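Local coordinates for Mgp-operon protein 3 (Mycoplasma pneumoniae, PDB 6RJ1), which is probably an adhesin, the P40/P90 protein, that works with adhesin P1 in attaching this human pathogen to sugars on host cells, at residues N727-Y732 with D819-S824; T780-G785 with Y799-L804; V810-N815 with I832-T837; S894-E899 with A912-A917. All blocks are in the same frame, centred on the assembly; numbering follows the deposited sequence.

Overall arrangement
From the N terminus, strand 723-732 comes first, and contact 1 closes a long loop when residues 819-824 come back against Asn727-Ala729. Within that loop the chain makes contact 2, a short antiparallel closure between strands 779-786 and 799-805. Strand 808-815 follows, next to 799-805. Contact 3 pairs it with 834-838, so contacts 1 and 3 cross, the segment 819-824 falling between the two halves of contact 3. Contact 4 comes after both and joins strands 888-896 and 914-920 of another antiparallel sheet. Its centre lies about 8 Å from that of contact 3, where Arg811, Asn813 and Thr837 bind its backbone or Glu899.

Contact 1: residues N727-Y732 with D819-S824; sequences NTASHY and DKLLDS
Leu821 and Lys820, at the G1 beta bulge that ends the turn after strand 808-815, lie against Asn727 and Ala729 of strand 723-732 in another sheet. Asp819 and Lys820 together face Asn815 in that bulge, and Asp819 has the positive phi of its first position. The contact is small and mostly made of side chains; Asn727 and Lys820 are the closest backbone pair, their CA atoms 6.0 Å apart. Lys820 passes obliquely over the carboxamide of Asn727, with CG 3.3 Å from Asn727 OD1. Its chain stays extended as far as CE and then bends (chi4 -83°), placing NZ for a weak, long hydrogen bond of 3.5 Å to the same OD1. This grip lies at the surface and is probably loose. Leu821 supplies the apolar half by spreading its two methyls along the strand. CD1 sits 3.4 Å from the backbone O of Asn727, while CD2 lies 3.7 Å from Thr728 C. Behind Leu821 stand Tyr696 and Ile698 of strand 693-699, which pairs with 723-732, and Phe814 of its own sheet. Thr728 turns its side chain to the other face, where OG1 bonds to the backbone N of Asn499. The same CD2 of Leu821 also rests 3.6 Å from Ala729 CB.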
loop_
_atom_site.group_PDB
_atom_site.type_symbol
_atom_site.label_atom_id
_atom_site.label_comp_id
_atom_site.label_asym_id
_atom_site.label_seq_id
_atom_site.Cartn_x
_atom_site.Cartn_y
_atom_site.Cartn_z
ATOM N N ASN A 727 15.452 -11.760 -1.572
ATOM C CA ASN A 727 14.450 -12.795 -1.320
ATOM C C ASN A 727 13.040 -12.207 -1.222
ATOM O O ASN A 727 12.322 -12.393 -0.236
ATOM C CB ASN A 727 14.830 -13.662 -0.125
ATOM C CG ASN A 727 16.023 -14.510 -0.437
ATOM O OD1 ASN A 727 15.955 -15.427 -1.256
ATOM N ND2 ASN A 727 17.147 -14.201 0.180
ATOM N N THR A 728 12.662 -11.484 -2.275
ATOM C CA THR A 728 11.361 -10.849 -2.420
ATOM C C THR A 728 10.810 -11.186 -3.803
ATOM O O THR A 728 11.541 -11.706 -4.657
ATOM C CB THR A 728 11.453 -9.314 -2.200
ATOM O OG1 THR A 728 12.411 -8.765 -3.093
ATOM C CG2 THR A 728 11.806 -8.925 -0.760
ATOM N N ALA A 729 9.521 -10.908 -4.021
ATOM C CA ALA A 729 8.844 -11.119 -5.295
ATOM C C ALA A 729 7.643 -10.189 -5.428
ATOM O O ALA A 729 7.189 -9.587 -4.444
ATOM C CB ALA A 729 8.403 -12.565 -5.430
ATOM N N SER A 730 7.151 -10.057 -6.661
ATOM C CA SER A 730 5.988 -9.251 -6.974
ATOM C C SER A 730 4.987 -10.103 -7.710
ATOM O O SER A 730 5.361 -11.028 -8.445
ATOM C CB SER A 730 6.364 -8.017 -7.785
ATOM O OG SER A 730 6.613 -8.318 -9.149
ATOM N N HIS A 731 3.712 -9.805 -7.502
ATOM C CA HIS A 731 2.637 -10.545 -8.127
ATOM C C HIS A 731 1.477 -9.633 -8.461
ATOM O O HIS A 731 1.100 -8.769 -7.669
ATOM C CB HIS A 731 2.171 -11.685 -7.210
ATOM C CG HIS A 731 1.639 -12.859 -7.963
ATOM N ND1 HIS A 731 2.383 -14.019 -8.106
ATOM C CD2 HIS A 731 0.467 -13.004 -8.628
ATOM C CE1 HIS A 731 1.639 -14.829 -8.843
ATOM N NE2 HIS A 731 0.474 -14.265 -9.174
ATOM N N TYR A 732 0.895 -9.854 -9.631
ATOM C CA TYR A 732 -0.262 -9.119 -10.102
ATOM C C TYR A 732 -1.483 -9.628 -9.348
ATOM O O TYR A 732 -1.811 -10.819 -9.396
ATOM C CB TYR A 732 -0.390 -9.280 -11.624
ATOM C CG TYR A 732 -1.657 -8.739 -12.244
ATOM C CD1 TYR A 732 -1.985 -7.387 -12.149
ATOM C CD2 TYR A 732 -2.485 -9.559 -13.007
ATOM C CE1 TYR A 732 -3.133 -6.878 -12.761
ATOM C CE2 TYR A 732 -3.623 -9.060 -13.628
ATOM C CZ TYR A 732 -3.940 -7.722 -13.509
ATOM O OH TYR A 732 -5.061 -7.264 -14.148
ATOM N N ASP A 819 15.258 -20.543 4.453
ATOM C CA ASP A 819 14.643 -19.283 4.892
ATOM C C ASP A 819 14.556 -18.289 3.726
ATOM O O ASP A 819 14.919 -17.113 3.833
ATOM C CB ASP A 819 15.309 -18.707 6.157
ATOM C CG ASP A 819 15.249 -19.637 7.355
ATOM O OD1 ASP A 819 14.127 -20.030 7.746
ATOM O OD2 ASP A 819 16.322 -19.970 7.903
ATOM N N LYS A 820 14.072 -18.814 2.594
ATOM C CA LYS A 820 13.873 -18.126 1.321
ATOM C C LYS A 820 12.439 -18.394 0.830
ATOM O O LYS A 820 11.726 -19.189 1.440
ATOM C CB LYS A 820 14.897 -18.637 0.286
ATOM C CG LYS A 820 16.330 -18.194 0.550
ATOM C CD LYS A 820 17.306 -18.895 -0.381
ATOM C CE LYS A 820 18.723 -18.397 -0.220
ATOM N NZ LYS A 820 18.961 -17.153 -0.999
ATOM N N LEU A 821 12.020 -17.732 -0.260
ATOM C CA LEU A 821 10.702 -17.908 -0.878
ATOM C C LEU A 821 10.590 -19.321 -1.467
ATOM O O LEU A 821 11.572 -19.817 -2.024
ATOM C CB LEU A 821 10.534 -16.861 -1.992
ATOM C CG LEU A 821 9.696 -15.605 -1.717
ATOM C CD1 LEU A 821 10.087 -14.916 -0.430
ATOM C CD2 LEU A 821 9.879 -14.622 -2.822
ATOM N N LEU A 822 9.420 -19.980 -1.321
ATOM C CA LEU A 822 9.203 -21.335 -1.839
ATOM C C LEU A 822 9.173 -21.354 -3.374
ATOM O O LEU A 822 8.315 -20.721 -3.995
ATOM C CB LEU A 822 7.944 -21.970 -1.228
ATOM C CG LEU A 822 7.792 -23.490 -1.379
ATOM C CD1 LEU A 822 8.778 -24.248 -0.496
ATOM C CD2 LEU A 822 6.374 -23.927 -1.053
ATOM N N ASP A 823 10.156 -22.051 -3.971
ATOM C CA ASP A 823 10.371 -22.137 -5.416
ATOM C C ASP A 823 10.395 -23.590 -5.939
ATOM O O ASP A 823 10.537 -24.537 -5.162
ATOM C CB ASP A 823 11.691 -21.403 -5.758
ATOM C CG ASP A 823 11.922 -21.096 -7.229
ATOM O OD1 ASP A 823 11.204 -20.220 -7.776
ATOM O OD2 ASP A 823 12.834 -21.714 -7.830
ATOM N N SER A 824 10.233 -23.750 -7.265
ATOM C CA SER A 824 10.280 -25.032 -7.974
ATOM C C SER A 824 11.212 -24.920 -9.198
ATOM O O SER A 824 11.608 -23.808 -9.571
ATOM C CB SER A 824 8.879 -25.469 -8.399
ATOM O OG SER A 824 8.899 -26.761 -8.988
#

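Contact 2: residues T780-G785 with Y799-L804; sequences TGLKAG and YSAVLL
Strands 780-785 and 799-804 run antiparallel at 164°, their axes approaching to 4.5 Å, and six backbone hydrogen bonds join them. Thr780 pairs with Leu804, Lys783 with Val802 and Gly785 with Ser800, each through two bonds; Thr780 N to Leu804 O measures 2.9 Å. The register slips by one residue between the first two pairs, a beta bulge in which Gly781 and Leu782 stand opposite Leu803 alone. Gly781 has a positive phi of 67°, and beyond it Leu782 CA approaches Val802 O at 3.3 Å in a CA-H...O contact. Leu782 carries the apolar part. Its CG is anti to the backbone N (chi1 -178°), and from there CD1 reaches between two residues of the partner strand, 3.8 Å from Leu803 CD2 and 3.9 Å from Ala801 CB. Leu803 meets the bulge itself, with CB 3.6 Å from Thr780 O. Further along, Ala784 and Ala801 form a close non-hydrogen-bonded pair, CA to CA 3.9 Å. On the other face Ser800 OG bonds to Arg811 NH2, and Thr780 OG1 to Asp471. Val551 and Ala553 of strand 549-563 pack on Leu782, Ala801 and Leu803; strand 538-546 also meets 780-785 through its backbone, Leu782 bonding with Ala541. Trp863 and Tyr865 of strand 862-868 pack on Val802, and strand 808-815 continues the sheet beyond 799-805.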
loop_
_atom_site.group_PDB
_atom_site.type_symbol
_atom_site.label_atom_id
_atom_site.label_comp_id
_atom_site.label_asym_id
_atom_site.label_seq_id
_atom_site.Cartn_x
_atom_site.Cartn_y
_atom_site.Cartn_z
ATOM N N THR A 780 -4.267 -5.958 3.895
ATOM C CA THR A 780 -4.172 -5.739 5.336
ATOM C C THR A 780 -3.953 -7.041 6.117
ATOM O O THR A 780 -4.292 -8.126 5.640
ATOM C CB THR A 780 -5.447 -4.978 5.825
ATOM O OG1 THR A 780 -5.282 -4.534 7.171
ATOM C CG2 THR A 780 -6.725 -5.813 5.713
ATOM N N GLY A 781 -3.433 -6.889 7.327
ATOM C CA GLY A 781 -3.254 -7.955 8.299
ATOM C C GLY A 781 -2.258 -9.034 7.973
ATOM O O GLY A 781 -2.599 -10.213 8.078
ATOM N N LEU A 782 -1.010 -8.666 7.641
ATOM C CA LEU A 782 -0.007 -9.698 7.404
ATOM C C LEU A 782 0.374 -10.360 8.737
ATOM O O LEU A 782 0.717 -9.663 9.698
ATOM C CB LEU A 782 1.244 -9.194 6.670
ATOM C CG LEU A 782 2.259 -10.298 6.393
ATOM C CD1 LEU A 782 2.121 -10.853 5.006
ATOM C CD2 LEU A 782 3.640 -9.861 6.684
ATOM N N LYS A 783 0.250 -11.697 8.800
ATOM C CA LYS A 783 0.604 -12.478 9.974
ATOM C C LYS A 783 1.262 -13.768 9.550
ATOM O O LYS A 783 0.713 -14.517 8.738
ATOM C CB LYS A 783 -0.628 -12.788 10.833
ATOM C CG LYS A 783 -0.525 -12.304 12.266
ATOM C CD LYS A 783 0.338 -13.165 13.164
ATOM C CE LYS A 783 0.176 -12.765 14.613
ATOM N NZ LYS A 783 0.578 -11.343 14.877
ATOM N N ALA A 784 2.439 -14.029 10.106
ATOM C CA ALA A 784 3.194 -15.251 9.854
ATOM C C ALA A 784 2.758 -16.323 10.838
ATOM O O ALA A 784 2.182 -16.013 11.881
ATOM C CB ALA A 784 4.678 -14.980 10.012
ATOM N N GLY A 785 3.047 -17.570 10.502
ATOM C CA GLY A 785 2.724 -18.707 11.350
ATOM C C GLY A 785 3.464 -19.978 11.007
ATOM O O GLY A 785 3.517 -20.357 9.838
ATOM N N TYR A 799 6.514 -22.762 7.422
ATOM C CA TYR A 799 5.897 -21.520 7.855
ATOM C C TYR A 799 5.384 -20.713 6.681
ATOM O O TYR A 799 5.968 -20.732 5.592
ATOM C CB TYR A 799 6.802 -20.695 8.789
ATOM C CG TYR A 799 8.129 -20.281 8.198
ATOM C CD1 TYR A 799 8.267 -19.069 7.522
ATOM C CD2 TYR A 799 9.265 -21.066 8.368
ATOM C CE1 TYR A 799 9.494 -18.667 6.998
ATOM C CE2 TYR A 799 10.496 -20.677 7.846
ATOM C CZ TYR A 799 10.604 -19.477 7.161
ATOM O OH TYR A 799 11.816 -19.096 6.650
ATOM N N SER A 800 4.273 -20.022 6.904
ATOM C CA SER A 800 3.623 -19.202 5.901
ATOM C C SER A 800 3.119 -17.926 6.520
ATOM O O SER A 800 2.936 -17.854 7.726
ATOM C CB SER A 800 2.454 -19.964 5.281
ATOM O OG SER A 800 2.910 -21.116 4.593
ATOM N N ALA A 801 2.889 -16.922 5.694
ATOM C CA ALA A 801 2.312 -15.661 6.128
ATOM C C ALA A 801 1.038 -15.481 5.348
ATOM O O ALA A 801 0.969 -15.858 4.174
ATOM C CB ALA A 801 3.258 -14.513 5.849
ATOM N N VAL A 802 0.004 -14.977 6.004
ATOM C CA VAL A 802 -1.250 -14.744 5.300
ATOM C C VAL A 802 -1.659 -13.292 5.443
ATOM O O VAL A 802 -1.226 -12.614 6.376
ATOM C CB VAL A 802 -2.413 -15.733 5.626
ATOM C CG1 VAL A 802 -2.028 -17.192 5.368
ATOM C CG2 VAL A 802 -2.946 -15.538 7.036
ATOM N N LEU A 803 -2.471 -12.817 4.505
ATOM C CA LEU A 803 -3.018 -11.461 4.507
ATOM C C LEU A 803 -4.338 -11.426 3.749
ATOM O O LEU A 803 -4.589 -12.260 2.866
ATOM C CB LEU A 803 -2.026 -10.405 3.966
ATOM C CG LEU A 803 -1.731 -10.424 2.474
ATOM C CD1 LEU A 803 -1.768 -9.031 1.900
ATOM C CD2 LEU A 803 -0.429 -11.129 2.180
ATOM N N LEU A 804 -5.182 -10.466 4.112
ATOM C CA LEU A 804 -6.481 -10.281 3.489
ATOM C C LEU A 804 -6.399 -9.152 2.481
ATOM O O LEU A 804 -5.785 -8.107 2.748
ATOM C CB LEU A 804 -7.527 -9.983 4.578
ATOM C CG LEU A 804 -8.464 -11.131 5.020
ATOM C CD1 LEU A 804 -7.735 -12.461 5.215
ATOM C CD2 LEU A 804 -9.183 -10.769 6.288
#

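Contact 3: residues V810-N815 with I832-T837; sequences VRLNFN and ISFSYT
The carboxamide nitrogen ND2 of Asn813 donates to two carbonyls: Ile832 O at 2.9 Å across this contact and Pro913 O in a loop leading into a neighbouring sheet. Its N-H...O angle to Ile832 is 142°, and that oxygen lies 26° out of the amide plane, so the bond is somewhat bent. OD1 of the same amide bonds to Ser800 OG, and with both ends engaged the buried group should be well fixed in rotation. The setting is an antiparallel beta pair: strand 808-815 is central in its sheet, taking 834-838 along one edge and 799-805 along the other. Arg811 and Ser835 form the hydrogen-bonded pair, with Arg811 N to Ser835 O at 2.9 Å and a weak return bond from Ser835 N. Just before the partner strand begins, Ser833 O accepts Asn813 N at 2.9 Å, from above the carbonyl plane, and also receives the CA-H of Leu812. Ser833 OG points elsewhere, to Tyr696 OH. On the opposite face from Arg811 lie Val810, Leu812 and Phe834. Phe834 CG is anti to its backbone N (chi1 -180°), and the ring beyond lies beside the two aliphatic residues, each meeting it at a slant. The ring of His731 stacks on that of Phe834, linking the pair to strand 723-732. Leu812 CD2 lies 3.9 Å from Phe834 CD2, and Val810 CG2 comes to 3.6 Å from Phe834 CE2.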
loop_
_atom_site.group_PDB
_atom_site.type_symbol
_atom_site.label_atom_id
_atom_site.label_comp_id
_atom_site.label_asym_id
_atom_site.label_seq_id
_atom_site.Cartn_x
_atom_site.Cartn_y
_atom_site.Cartn_z
ATOM N N VAL A 810 -4.650 -14.150 0.671
ATOM C CA VAL A 810 -3.388 -14.463 0.007
ATOM C C VAL A 810 -2.432 -15.104 1.013
ATOM O O VAL A 810 -2.249 -14.604 2.127
ATOM C CB VAL A 810 -2.751 -13.320 -0.839
ATOM C CG1 VAL A 810 -3.339 -11.964 -0.505
ATOM C CG2 VAL A 810 -1.225 -13.300 -0.764
ATOM N N ARG A 811 -1.887 -16.256 0.618
ATOM C CA ARG A 811 -0.935 -17.023 1.400
ATOM C C ARG A 811 0.441 -16.920 0.755
ATOM O O ARG A 811 0.581 -17.073 -0.468
ATOM C CB ARG A 811 -1.371 -18.492 1.502
ATOM C CG ARG A 811 -0.531 -19.286 2.486
ATOM C CD ARG A 811 -0.949 -20.724 2.551
ATOM N NE ARG A 811 0.066 -21.526 3.219
ATOM C CZ ARG A 811 -0.020 -22.836 3.406
ATOM N NH1 ARG A 811 -1.078 -23.509 2.971
ATOM N NH2 ARG A 811 0.946 -23.484 4.038
ATOM N N LEU A 812 1.453 -16.681 1.591
ATOM C CA LEU A 812 2.846 -16.568 1.174
ATOM C C LEU A 812 3.640 -17.716 1.766
ATOM O O LEU A 812 3.676 -17.875 2.979
ATOM C CB LEU A 812 3.421 -15.190 1.540
ATOM C CG LEU A 812 2.574 -13.987 1.096
ATOM C CD1 LEU A 812 3.077 -12.709 1.719
ATOM C CD2 LEU A 812 2.476 -13.893 -0.423
ATOM N N ASN A 813 4.210 -18.556 0.897
ATOM C CA ASN A 813 4.939 -19.768 1.275
ATOM C C ASN A 813 6.443 -19.615 1.184
ATOM O O ASN A 813 6.956 -18.989 0.252
ATOM C CB ASN A 813 4.446 -20.967 0.461
ATOM C CG ASN A 813 2.943 -21.067 0.438
ATOM O OD1 ASN A 813 2.299 -21.371 1.447
ATOM N ND2 ASN A 813 2.348 -20.780 -0.710
ATOM N N PHE A 814 7.149 -20.197 2.168
ATOM C CA PHE A 814 8.605 -20.124 2.287
ATOM C C PHE A 814 9.242 -21.493 2.484
ATOM O O PHE A 814 8.589 -22.417 2.973
ATOM C CB PHE A 814 9.002 -19.187 3.450
ATOM C CG PHE A 814 8.334 -17.830 3.442
ATOM C CD1 PHE A 814 8.856 -16.786 2.690
ATOM C CD2 PHE A 814 7.179 -17.600 4.175
ATOM C CE1 PHE A 814 8.230 -15.537 2.670
ATOM C CE2 PHE A 814 6.554 -16.352 4.153
ATOM C CZ PHE A 814 7.082 -15.330 3.397
ATOM N N ASN A 815 10.528 -21.615 2.103
ATOM C CA ASN A 815 11.336 -22.823 2.277
ATOM C C ASN A 815 11.984 -22.723 3.675
ATOM O O ASN A 815 12.821 -21.844 3.894
ATOM C CB ASN A 815 12.398 -22.922 1.175
ATOM C CG ASN A 815 13.183 -24.208 1.173
ATOM O OD1 ASN A 815 13.859 -24.568 2.144
ATOM N ND2 ASN A 815 13.126 -24.922 0.064
ATOM N N ILE A 832 4.973 -21.053 -6.557
ATOM C CA ILE A 832 4.387 -21.774 -5.431
ATOM C C ILE A 832 4.514 -20.959 -4.110
ATOM O O ILE A 832 3.947 -21.367 -3.096
ATOM C CB ILE A 832 4.890 -23.242 -5.325
ATOM C CG1 ILE A 832 6.434 -23.348 -5.250
ATOM C CG2 ILE A 832 4.308 -24.093 -6.475
ATOM C CD1 ILE A 832 6.980 -24.764 -4.822
ATOM N N SER A 833 5.195 -19.778 -4.158
ATOM C CA SER A 833 5.404 -18.850 -3.039
ATOM C C SER A 833 4.194 -17.931 -2.821
ATOM O O SER A 833 4.057 -17.331 -1.755
ATOM C CB SER A 833 6.652 -18.005 -3.277
ATOM O OG SER A 833 6.502 -17.163 -4.408
ATOM N N PHE A 834 3.340 -17.796 -3.846
ATOM C CA PHE A 834 2.142 -16.957 -3.801
ATOM C C PHE A 834 0.892 -17.765 -4.142
ATOM O O PHE A 834 0.900 -18.557 -5.088
ATOM C CB PHE A 834 2.285 -15.772 -4.771
ATOM C CG PHE A 834 1.119 -14.813 -4.817
ATOM C CD1 PHE A 834 0.062 -15.017 -5.696
ATOM C CD2 PHE A 834 1.096 -13.682 -4.012
ATOM C CE1 PHE A 834 -1.012 -14.125 -5.744
ATOM C CE2 PHE A 834 0.031 -12.783 -4.079
ATOM C CZ PHE A 834 -1.011 -13.006 -4.947
ATOM N N SER A 835 -0.189 -17.516 -3.385
ATOM C CA SER A 835 -1.502 -18.130 -3.574
ATOM C C SER A 835 -2.611 -17.138 -3.194
ATOM O O SER A 835 -2.527 -16.487 -2.150
ATOM C CB SER A 835 -1.626 -19.413 -2.758
ATOM O OG SER A 835 -2.838 -19.454 -2.019
ATOM N N TYR A 836 -3.643 -17.031 -4.040
ATOM C CA TYR A 836 -4.804 -16.187 -3.789
ATOM C C TYR A 836 -6.055 -17.054 -3.909
ATOM O O TYR A 836 -6.277 -17.681 -4.950
ATOM C CB TYR A 836 -4.835 -14.968 -4.731
ATOM C CG TYR A 836 -6.171 -14.254 -4.768
ATOM C CD1 TYR A 836 -6.518 -13.329 -3.787
ATOM C CD2 TYR A 836 -7.101 -14.522 -5.771
ATOM C CE1 TYR A 836 -7.751 -12.679 -3.810
ATOM C CE2 TYR A 836 -8.344 -13.896 -5.790
ATOM C CZ TYR A 836 -8.660 -12.966 -4.816
ATOM O OH TYR A 836 -9.887 -12.353 -4.847
ATOM N N THR A 837 -6.847 -17.127 -2.830
ATOM C CA THR A 837 -8.088 -17.898 -2.814
ATOM C C THR A 837 -9.241 -16.921 -2.577
ATOM O O THR A 837 -9.254 -16.246 -1.542
ATOM C CB THR A 837 -8.024 -19.021 -1.779
ATOM O OG1 THR A 837 -6.781 -19.708 -1.914
ATOM C CG2 THR A 837 -9.187 -20.004 -1.907
#

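Contact 4: residues S894-E899 with A912-A917; sequences SRTGIE and APAALA
Thr896 meets Ala914 and Leu916 with every atom of its side chain. CB lies 3.9 Å from Ala914 O; from it OG1 branches into the position between backbone N and carbonyl carbon (chi1 59°), 3.1 Å from Ala914 O and 3.4 Å from Ala914 CB. The methyl CG2, on the other branch, touches Leu916 CB at 3.8 Å, the two side chains crossing at about a right angle. In the backbone, Thr896 N donates to Ala914 O at 2.8 Å, while the return bond from Ala914 N is weak. Two residues back, Ser894 and Leu916 form a second hydrogen-bonded pair through their backbones, and Ser894 OG adds a weak bond of 3.5 Å to Leu916 O. These pairs make a short antiparallel ladder between strands 888-896 and 914-920, twisted enough that the axes stand at 137°. The MgpC adhesin family is placed with the beta-propellers, and small antiparallel sheets such as this are consistent with that fold. Arg895 and Ala915 lie on the opposite face, the arginine reaching Tyr856 OH through NH1. Past Gly897 the chain leaves the ladder, and Pro913 fills the bend with CG 3.7 Å from Ile898 O. Glu899 folds back at chi2, its side chain crossing the proline at a slant, with OE2 4.0 Å from Pro913 CB and OE1 in a salt bridge to Arg811 NH2. NH1 of that arginine donates to Ala914 O.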
loop_
_atom_site.group_PDB
_atom_site.type_symbol
_atom_site.label_atom_id
_atom_site.label_comp_id
_atom_site.label_asym_id
_atom_site.label_seq_id
_atom_site.Cartn_x
_atom_site.Cartn_y
_atom_site.Cartn_z
ATOM N N SER A 894 -7.421 -20.797 7.428
ATOM C CA SER A 894 -6.862 -22.138 7.581
ATOM C C SER A 894 -6.041 -22.530 6.359
ATOM O O SER A 894 -6.289 -22.027 5.269
ATOM C CB SER A 894 -7.982 -23.151 7.801
ATOM O OG SER A 894 -9.039 -23.001 6.864
ATOM N N ARG A 895 -5.077 -23.440 6.538
ATOM C CA ARG A 895 -4.238 -23.943 5.451
ATOM C C ARG A 895 -5.000 -24.977 4.624
ATOM O O ARG A 895 -5.788 -25.749 5.174
ATOM C CB ARG A 895 -2.970 -24.594 6.014
ATOM C CG ARG A 895 -1.907 -23.631 6.486
ATOM C CD ARG A 895 -0.716 -24.396 7.020
ATOM N NE ARG A 895 0.425 -23.522 7.302
ATOM C CZ ARG A 895 0.602 -22.852 8.437
ATOM N NH1 ARG A 895 -0.293 -22.930 9.409
ATOM N NH2 ARG A 895 1.670 -22.086 8.601
ATOM N N THR A 896 -4.754 -25.003 3.303
ATOM C CA THR A 896 -5.340 -25.969 2.359
ATOM C C THR A 896 -4.264 -26.431 1.372
ATOM O O THR A 896 -3.316 -25.690 1.103
ATOM C CB THR A 896 -6.571 -25.397 1.603
ATOM O OG1 THR A 896 -6.210 -24.229 0.870
ATOM C CG2 THR A 896 -7.770 -25.114 2.509
ATOM N N GLY A 897 -4.423 -27.642 0.847
ATOM C CA GLY A 897 -3.513 -28.230 -0.134
ATOM C C GLY A 897 -2.354 -29.015 0.449
ATOM O O GLY A 897 -2.185 -29.076 1.675
ATOM N N ILE A 898 -1.546 -29.622 -0.445
ATOM C CA ILE A 898 -0.355 -30.413 -0.107
ATOM C C ILE A 898 0.723 -29.457 0.426
ATOM O O ILE A 898 0.920 -28.375 -0.131
ATOM C CB ILE A 898 0.159 -31.249 -1.326
ATOM C CG1 ILE A 898 -0.999 -31.930 -2.144
ATOM C CG2 ILE A 898 1.244 -32.268 -0.928
ATOM C CD1 ILE A 898 -1.967 -32.936 -1.403
ATOM N N GLU A 899 1.395 -29.855 1.516
ATOM C CA GLU A 899 2.436 -29.058 2.167
ATOM C C GLU A 899 3.847 -29.549 1.817
ATOM O O GLU A 899 4.007 -30.698 1.395
ATOM C CB GLU A 899 2.214 -29.022 3.692
ATOM C CG GLU A 899 0.859 -28.467 4.120
ATOM C CD GLU A 899 0.589 -26.999 3.833
ATOM O OE1 GLU A 899 1.488 -26.166 4.096
ATOM O OE2 GLU A 899 -0.529 -26.681 3.366
ATOM N N ALA A 912 0.721 -24.403 -5.582
ATOM C CA ALA A 912 1.052 -23.504 -4.476
ATOM C C ALA A 912 0.167 -23.815 -3.268
ATOM O O ALA A 912 -1.056 -23.825 -3.446
ATOM C CB ALA A 912 0.841 -22.058 -4.898
ATOM N N PRO A 913 0.724 -24.071 -2.047
ATOM C CA PRO A 913 -0.152 -24.317 -0.881
ATOM C C PRO A 913 -1.003 -23.076 -0.610
ATOM O O PRO A 913 -0.483 -21.956 -0.578
ATOM C CB PRO A 913 0.827 -24.611 0.263
ATOM C CG PRO A 913 2.132 -24.862 -0.381
ATOM C CD PRO A 913 2.146 -24.093 -1.658
ATOM N N ALA A 914 -2.324 -23.275 -0.523
ATOM C CA ALA A 914 -3.289 -22.192 -0.364
ATOM C C ALA A 914 -3.862 -22.030 1.046
ATOM O O ALA A 914 -3.607 -22.845 1.932
ATOM C CB ALA A 914 -4.412 -22.358 -1.380
ATOM N N ALA A 915 -4.620 -20.945 1.238
ATOM C CA ALA A 915 -5.304 -20.590 2.473
ATOM C C ALA A 915 -6.817 -20.543 2.226
ATOM O O ALA A 915 -7.257 -20.523 1.078
ATOM C CB ALA A 915 -4.807 -19.242 2.969
ATOM N N LEU A 916 -7.610 -20.545 3.301
ATOM C CA LEU A 916 -9.066 -20.507 3.225
ATOM C C LEU A 916 -9.591 -19.572 4.299
ATOM O O LEU A 916 -9.346 -19.805 5.478
ATOM C CB LEU A 916 -9.636 -21.929 3.392
ATOM C CG LEU A 916 -11.098 -22.134 3.004
ATOM C CD1 LEU A 916 -11.258 -22.314 1.502
ATOM C CD2 LEU A 916 -11.670 -23.323 3.716
ATOM N N ALA A 917 -10.271 -18.491 3.884
ATOM C CA ALA A 917 -10.835 -17.486 4.784
ATOM C C ALA A 917 -12.338 -17.633 4.891
ATOM O O ALA A 917 -13.023 -17.687 3.864
ATOM C CB ALA A 917 -10.487 -16.092 4.303
#